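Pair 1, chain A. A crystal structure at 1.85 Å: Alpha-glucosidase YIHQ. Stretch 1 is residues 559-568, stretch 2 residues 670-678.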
# COMPACT_ATOMS: atom_id res chain seq x y z
N ALA A 559 -22.48 -11.49 12.08
CA ALA A 559 -22.41 -12.88 12.63
C ALA A 559 -22.19 -13.90 11.43
O ALA A 559 -21.27 -14.67 11.47
CB ALA A 559 -23.63 -13.25 13.48
N ARG A 560 -22.96 -13.76 10.38
CA ARG A 560 -22.88 -14.67 9.22
C ARG A 560 -21.53 -14.58 8.53
O ARG A 560 -20.87 -15.58 8.32
CB ARG A 560 -24.01 -14.38 8.24
CG ARG A 560 -23.93 -15.10 6.85
CD ARG A 560 -24.88 -14.49 5.79
NE ARG A 560 -24.67 -15.09 4.47
CZ ARG A 560 -25.01 -16.34 4.14
NH1 ARG A 560 -25.67 -17.11 4.98
NH2 ARG A 560 -24.73 -16.84 2.95
N MET A 561 -21.07 -13.35 8.25
CA MET A 561 -19.83 -13.22 7.46
C MET A 561 -18.60 -13.42 8.23
O MET A 561 -17.60 -13.90 7.66
CB MET A 561 -19.81 -11.88 6.64
CG MET A 561 -21.06 -11.64 5.79
SD MET A 561 -21.60 -13.04 4.78
CE MET A 561 -20.27 -13.12 3.60
N THR A 562 -18.61 -13.11 9.54
CA THR A 562 -17.49 -13.53 10.36
C THR A 562 -17.42 -15.04 10.53
O THR A 562 -16.32 -15.57 10.71
CB THR A 562 -17.40 -12.83 11.74
OG1 THR A 562 -18.57 -13.12 12.53
CG2 THR A 562 -17.30 -11.33 11.55
N THR A 563 -18.57 -15.71 10.49
CA THR A 563 -18.53 -17.18 10.51
C THR A 563 -17.97 -17.71 9.19
O THR A 563 -17.25 -18.66 9.20
CB THR A 563 -19.91 -17.75 10.80
OG1 THR A 563 -20.31 -17.24 12.04
CG2 THR A 563 -19.87 -19.20 10.93
N VAL A 564 -18.34 -17.08 8.09
CA VAL A 564 -17.72 -17.41 6.76
C VAL A 564 -16.21 -17.28 6.94
O VAL A 564 -15.46 -18.21 6.65
CB VAL A 564 -18.30 -16.57 5.64
CG1 VAL A 564 -17.53 -16.70 4.35
CG2 VAL A 564 -19.82 -16.95 5.44
N PHE A 565 -15.76 -16.11 7.41
CA PHE A 565 -14.35 -15.80 7.41
C PHE A 565 -13.60 -16.82 8.29
O PHE A 565 -12.52 -17.35 7.92
CB PHE A 565 -14.15 -14.34 7.96
CG PHE A 565 -12.73 -13.98 8.25
CD1 PHE A 565 -11.88 -13.68 7.21
CD2 PHE A 565 -12.29 -13.83 9.54
CE1 PHE A 565 -10.57 -13.28 7.47
CE2 PHE A 565 -11.01 -13.41 9.84
CZ PHE A 565 -10.11 -13.16 8.77
N THR A 566 -14.12 -17.09 9.47
CA THR A 566 -13.44 -17.99 10.42
C THR A 566 -13.44 -19.46 9.89
O THR A 566 -12.47 -20.16 10.10
CB THR A 566 -13.99 -17.96 11.86
OG1 THR A 566 -15.40 -18.24 11.85
CG2 THR A 566 -13.72 -16.60 12.47
N THR A 567 -14.45 -19.83 9.12
CA THR A 567 -14.48 -21.15 8.50
C THR A 567 -13.30 -21.35 7.52
O THR A 567 -12.70 -22.44 7.43
CB THR A 567 -15.77 -21.39 7.80
OG1 THR A 567 -16.87 -21.28 8.72
CG2 THR A 567 -15.79 -22.83 7.13
N LEU A 568 -12.92 -20.26 6.82
CA LEU A 568 -11.77 -20.30 5.95
C LEU A 568 -10.42 -20.31 6.59
O LEU A 568 -9.42 -20.47 5.86
CB LEU A 568 -11.83 -19.12 4.96
CG LEU A 568 -13.03 -19.05 4.04
CD1 LEU A 568 -12.94 -17.74 3.30
CD2 LEU A 568 -12.97 -20.16 3.03
N ALA A 670 -14.30 -29.72 0.12
CA ALA A 670 -15.25 -30.04 1.17
C ALA A 670 -15.41 -28.84 2.15
O ALA A 670 -16.51 -28.54 2.55
CB ALA A 670 -14.86 -31.27 1.92
N LEU A 671 -14.32 -28.16 2.51
CA LEU A 671 -14.42 -26.94 3.39
C LEU A 671 -15.32 -25.91 2.67
O LEU A 671 -16.22 -25.39 3.24
CB LEU A 671 -13.06 -26.34 3.68
CG LEU A 671 -13.06 -25.14 4.65
CD1 LEU A 671 -13.55 -25.55 6.02
CD2 LEU A 671 -11.67 -24.66 4.74
N PHE A 672 -15.09 -25.68 1.39
CA PHE A 672 -15.84 -24.65 0.67
C PHE A 672 -17.30 -25.02 0.47
O PHE A 672 -18.15 -24.17 0.52
CB PHE A 672 -15.21 -24.31 -0.68
CG PHE A 672 -13.74 -23.90 -0.60
CD1 PHE A 672 -13.24 -23.26 0.50
CD2 PHE A 672 -12.88 -24.21 -1.65
CE1 PHE A 672 -11.91 -22.89 0.55
CE2 PHE A 672 -11.54 -23.82 -1.61
CZ PHE A 672 -11.07 -23.14 -0.52
N ALA A 673 -17.59 -26.31 0.29
CA ALA A 673 -18.96 -26.71 0.17
C ALA A 673 -19.79 -26.46 1.50
O ALA A 673 -20.99 -26.30 1.49
CB ALA A 673 -19.03 -28.20 -0.22
N SER A 674 -19.13 -26.44 2.59
CA SER A 674 -19.75 -26.21 3.89
C SER A 674 -20.19 -24.75 4.13
O SER A 674 -21.02 -24.49 4.98
CB SER A 674 -18.79 -26.65 4.98
OG SER A 674 -17.81 -25.69 5.37
N LEU A 675 -19.70 -23.80 3.33
CA LEU A 675 -20.00 -22.35 3.48
C LEU A 675 -21.47 -21.98 3.37
O LEU A 675 -21.99 -21.24 4.23
CB LEU A 675 -19.22 -21.52 2.43
CG LEU A 675 -17.70 -21.51 2.57
CD1 LEU A 675 -17.05 -20.69 1.46
CD2 LEU A 675 -17.28 -20.98 3.91
N LYS A 676 -22.12 -22.53 2.39
CA LYS A 676 -23.49 -22.26 2.16
C LYS A 676 -24.49 -22.71 3.28
O LYS A 676 -25.60 -22.17 3.36
CB LYS A 676 -23.90 -22.92 0.86
CG LYS A 676 -24.31 -24.35 1.01
CD LYS A 676 -24.84 -24.88 -0.30
CE LYS A 676 -23.78 -25.01 -1.38
NZ LYS A 676 -22.60 -25.82 -0.95
N SER A 677 -24.14 -23.66 4.11
CA SER A 677 -25.07 -24.02 5.18
C SER A 677 -24.74 -23.31 6.50
O SER A 677 -25.30 -23.62 7.52
CB SER A 677 -25.09 -25.54 5.33
OG SER A 677 -23.78 -26.00 5.47
N ILE A 678 -23.82 -22.36 6.50
CA ILE A 678 -23.52 -21.58 7.71
C ILE A 678 -24.76 -20.87 8.15
O ILE A 678 -25.34 -20.24 7.31
CB ILE A 678 -22.37 -20.55 7.43
CG1 ILE A 678 -21.02 -21.23 7.73
CG2 ILE A 678 -22.53 -19.23 8.19
CD1 ILE A 678 -19.86 -20.62 6.99
O HOH W 1 -25.50 -19.44 2.38

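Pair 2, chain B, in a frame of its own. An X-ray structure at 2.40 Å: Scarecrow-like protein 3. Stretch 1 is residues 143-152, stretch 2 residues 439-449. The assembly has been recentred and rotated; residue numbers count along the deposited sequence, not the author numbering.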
# COMPACT_ATOMS: atom_id res chain seq x y z
N PHE B 143 23.95 -3.01 7.96
CA PHE B 143 24.51 -4.30 8.28
C PHE B 143 25.80 -4.53 7.50
O PHE B 143 25.95 -4.02 6.38
CB PHE B 143 23.52 -5.44 7.97
CG PHE B 143 22.30 -5.42 8.83
CD1 PHE B 143 21.19 -4.67 8.48
CD2 PHE B 143 22.25 -6.17 10.00
CE1 PHE B 143 20.06 -4.66 9.27
CE2 PHE B 143 21.12 -6.16 10.79
CZ PHE B 143 20.02 -5.41 10.43
N PRO B 144 26.75 -5.27 8.06
CA PRO B 144 27.99 -5.59 7.34
C PRO B 144 27.93 -6.85 6.49
O PRO B 144 28.97 -7.29 6.00
CB PRO B 144 28.99 -5.77 8.48
CG PRO B 144 28.16 -6.40 9.56
CD PRO B 144 26.77 -5.80 9.44
N ILE B 145 26.74 -7.44 6.31
CA ILE B 145 26.63 -8.72 5.63
C ILE B 145 27.13 -8.62 4.20
O ILE B 145 27.99 -9.39 3.76
CB ILE B 145 25.18 -9.23 5.68
CG1 ILE B 145 24.66 -9.28 7.12
CG2 ILE B 145 25.07 -10.58 5.00
CD1 ILE B 145 25.49 -10.15 8.04
N LEU B 146 26.59 -7.66 3.44
CA LEU B 146 26.90 -7.57 2.02
C LEU B 146 28.33 -7.10 1.79
O LEU B 146 28.99 -7.57 0.85
CB LEU B 146 25.91 -6.64 1.33
CG LEU B 146 24.51 -7.23 1.13
CD1 LEU B 146 23.58 -6.21 0.49
CD2 LEU B 146 24.59 -8.49 0.28
N LYS B 147 28.83 -6.19 2.63
CA LYS B 147 30.20 -5.72 2.48
C LYS B 147 31.19 -6.87 2.66
O LYS B 147 32.17 -6.98 1.91
CB LYS B 147 30.50 -4.61 3.48
CG LYS B 147 29.75 -3.30 3.22
CD LYS B 147 29.89 -2.37 4.42
CE LYS B 147 29.05 -1.10 4.26
NZ LYS B 147 29.80 -0.02 3.57
N VAL B 148 30.96 -7.74 3.64
CA VAL B 148 31.82 -8.90 3.84
C VAL B 148 31.69 -9.86 2.67
O VAL B 148 32.69 -10.35 2.13
CB VAL B 148 31.49 -9.59 5.18
CG1 VAL B 148 32.20 -10.93 5.26
CG2 VAL B 148 31.88 -8.70 6.35
N SER B 149 30.45 -10.14 2.25
CA SER B 149 30.22 -11.01 1.10
C SER B 149 30.92 -10.47 -0.14
O SER B 149 31.65 -11.19 -0.82
CB SER B 149 28.72 -11.17 0.86
OG SER B 149 28.46 -11.95 -0.29
N TYR B 150 30.70 -9.18 -0.44
CA TYR B 150 31.31 -8.59 -1.63
C TYR B 150 32.83 -8.67 -1.57
O TYR B 150 33.48 -9.01 -2.57
CB TYR B 150 30.86 -7.13 -1.78
CG TYR B 150 29.39 -6.97 -2.08
CD1 TYR B 150 28.64 -8.03 -2.57
CD2 TYR B 150 28.75 -5.76 -1.87
CE1 TYR B 150 27.29 -7.88 -2.85
CE2 TYR B 150 27.41 -5.60 -2.14
CZ TYR B 150 26.68 -6.66 -2.63
OH TYR B 150 25.34 -6.50 -2.91
N LEU B 151 33.42 -8.36 -0.41
CA LEU B 151 34.87 -8.41 -0.27
C LEU B 151 35.39 -9.82 -0.52
O LEU B 151 36.36 -10.02 -1.27
CB LEU B 151 35.28 -7.92 1.12
CG LEU B 151 36.74 -7.55 1.41
CD1 LEU B 151 36.80 -6.66 2.65
CD2 LEU B 151 37.62 -8.78 1.62
N LEU B 152 34.77 -10.82 0.11
CA LEU B 152 35.25 -12.19 -0.01
C LEU B 152 35.07 -12.73 -1.43
O LEU B 152 35.97 -13.39 -1.96
CB LEU B 152 34.53 -13.09 0.99
CG LEU B 152 34.91 -12.89 2.47
CD1 LEU B 152 33.99 -13.69 3.39
CD2 LEU B 152 36.37 -13.27 2.69
N TYR B 439 43.90 -14.30 4.03
CA TYR B 439 44.01 -12.86 4.19
C TYR B 439 42.76 -12.12 3.72
O TYR B 439 42.49 -11.01 4.19
CB TYR B 439 45.26 -12.36 3.46
CG TYR B 439 46.52 -12.84 4.14
CD1 TYR B 439 47.02 -12.19 5.26
CD2 TYR B 439 47.18 -13.98 3.70
CE1 TYR B 439 48.15 -12.64 5.90
CE2 TYR B 439 48.32 -14.43 4.33
CZ TYR B 439 48.80 -13.76 5.44
OH TYR B 439 49.94 -14.20 6.08
N ALA B 440 41.99 -12.72 2.82
CA ALA B 440 40.66 -12.19 2.54
C ALA B 440 39.77 -12.31 3.78
O ALA B 440 39.00 -11.40 4.09
CB ALA B 440 40.03 -12.92 1.36
N MET B 441 39.89 -13.43 4.50
CA MET B 441 39.19 -13.57 5.77
C MET B 441 39.67 -12.54 6.78
O MET B 441 38.86 -11.99 7.55
CB MET B 441 39.38 -14.99 6.31
CG MET B 441 38.78 -16.07 5.44
SD MET B 441 37.00 -16.19 5.63
CE MET B 441 36.89 -16.90 7.27
N LEU B 442 40.97 -12.26 6.80
CA LEU B 442 41.50 -11.26 7.72
C LEU B 442 40.98 -9.87 7.38
O LEU B 442 40.65 -9.09 8.28
CB LEU B 442 43.03 -11.28 7.69
CG LEU B 442 43.74 -10.39 8.70
CD1 LEU B 442 43.46 -10.86 10.12
CD2 LEU B 442 45.23 -10.34 8.43
N GLN B 443 40.90 -9.55 6.08
CA GLN B 443 40.35 -8.26 5.68
C GLN B 443 38.88 -8.14 6.06
O GLN B 443 38.42 -7.06 6.46
CB GLN B 443 40.54 -8.05 4.18
CG GLN B 443 41.87 -7.44 3.80
CD GLN B 443 42.15 -7.51 2.31
OE1 GLN B 443 41.30 -7.92 1.53
NE2 GLN B 443 43.36 -7.12 1.92
N ALA B 444 38.13 -9.23 5.95
CA ALA B 444 36.72 -9.20 6.32
C ALA B 444 36.55 -9.00 7.82
O ALA B 444 35.63 -8.30 8.26
CB ALA B 444 36.04 -10.49 5.86
N ARG B 445 37.43 -9.60 8.63
CA ARG B 445 37.38 -9.38 10.07
C ARG B 445 37.70 -7.93 10.42
O ARG B 445 37.05 -7.33 11.29
CB ARG B 445 38.33 -10.32 10.80
CG ARG B 445 37.97 -11.80 10.70
CD ARG B 445 38.78 -12.60 11.71
NE ARG B 445 39.24 -13.88 11.16
CZ ARG B 445 38.65 -15.04 11.38
NH1 ARG B 445 37.56 -15.10 12.14
NH2 ARG B 445 39.14 -16.15 10.84
N ARG B 446 38.71 -7.35 9.76
CA ARG B 446 39.03 -5.94 9.98
C ARG B 446 37.87 -5.04 9.59
O ARG B 446 37.64 -4.00 10.23
CB ARG B 446 40.28 -5.56 9.18
CG ARG B 446 41.58 -6.03 9.80
CD ARG B 446 42.72 -5.97 8.80
NE ARG B 446 44.01 -6.23 9.43
CZ ARG B 446 45.11 -6.58 8.76
NH1 ARG B 446 45.07 -6.72 7.44
NH2 ARG B 446 46.24 -6.80 9.42
N LEU B 447 37.12 -5.41 8.55
CA LEU B 447 35.91 -4.68 8.20
C LEU B 447 34.93 -4.66 9.37
O LEU B 447 34.27 -3.64 9.62
CB LEU B 447 35.26 -5.31 6.97
CG LEU B 447 34.47 -4.42 6.01
CD1 LEU B 447 35.42 -3.51 5.25
CD2 LEU B 447 33.67 -5.27 5.05
N LEU B 448 34.83 -5.77 10.11
CA LEU B 448 33.93 -5.83 11.25
C LEU B 448 34.40 -4.95 12.41
O LEU B 448 33.60 -4.67 13.31
CB LEU B 448 33.77 -7.27 11.73
CG LEU B 448 32.97 -8.22 10.84
CD1 LEU B 448 33.04 -9.64 11.36
CD2 LEU B 448 31.53 -7.76 10.78
N GLN B 449 35.65 -4.52 12.40
CA GLN B 449 36.14 -3.55 13.37
C GLN B 449 35.71 -2.13 13.04
O GLN B 449 36.15 -1.18 13.70
CB GLN B 449 37.67 -3.61 13.46

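Fourteen central residues of the two pairs superpose on N, CA and C with an RMSD of 0.7 Å, so one backbone arrangement carries two different sets of side chains. In pair 2 the stretches are helices running nearly antiparallel, at 159°, with axes approaching to 9.5 Å. In pair 1 the register descends the same way: Val A564 lies nearest Leu A675, as Val B148 lies nearest Ala B444. The buried areas are alike, 468 and 486 Å², and neither contact contains a direct hydrogen bond across the stretches. The direct contacts are van der Waals ones.

The closest match among the contacting positions is Val A564 = Val B148. Both are buried, both point sideways in the t rotamer, and their side-chain centres fall 0.9 Å apart. What they meet differs. Opposite the first stands Leu A675, matched to Ala B444, and the wider spacing goes with the larger residue: the CA atoms of Val A564 and Leu A675 are 6.4 Å apart, those of Val B148 and Ala B444 5.5 Å. The leucine reaches across the wider gap, CD2 of Leu A675 lying 4.3 Å from CG1 of Val A564; across the narrower one, CB of Ala B444 packs 3.9 Å from CG1 of Val B148.

Thr A567 = Leu B151 points toward the partner in both pairs. Leu B151 is a knob, seated among Ala B440, Gln B443, Ala B444 and Leu B447. The shorter Thr A567 has larger neighbours at two of the matched places: its CG2 lies 3.7 Å from CD1 of Leu A671 (= Ala B440) and 4.0 Å from CD2 of Leu A675 (= Ala B444). Large against small is thus reversed between the stretches. The threonine's polar atom is dealt with inside its own helix, OG1 donating to O of Thr A563 at 2.7 Å, though OG1 of Thr A567 also touches CD1 of Ile A678 at 3.5 Å.

Leu A568 = Leu B152 keeps its residue and its m, t rotamer, and meets the same matched places filled by different residues. CD2 of Leu A568 sits 3.8 Å from CE1 of Phe A672 and 4.4 Å from CD1 of Leu A675, whereas CD2 of Leu B152 lies 4.2 Å from SD of Met B441 and 4.2 Å from CB of Ala B444. Pair 2 adds CB of Ala B440, 3.9 Å from CD2 of Leu B152.

At Ile A678 = Leu B447 a branched aliphatic points toward the other stretch in each pair. CD1 of Ile A678 comes to 4.0 Å from CG2 of Val A564, and CD2 of Leu B447 to 4.1 Å from CG2 of Val B148. Beside it, the closest approach at Thr A563 = Lys B147 is through carbon: CG2 of Thr A563 is 3.8 Å from CG2 of Ile A678, and CB of Lys B147 3.6 Å from CD2 of Leu B447, while the lysine's end leads away.

Arg A560 = Pro B144 differs in chemistry. A water accepts from NH2 of Arg A560 at 2.8 Å and donates to O of Lys A676 at 2.9 Å, bridging the stretches; Pro B144 occupies the N-cap position, its CA-to-CB bond toward the partner.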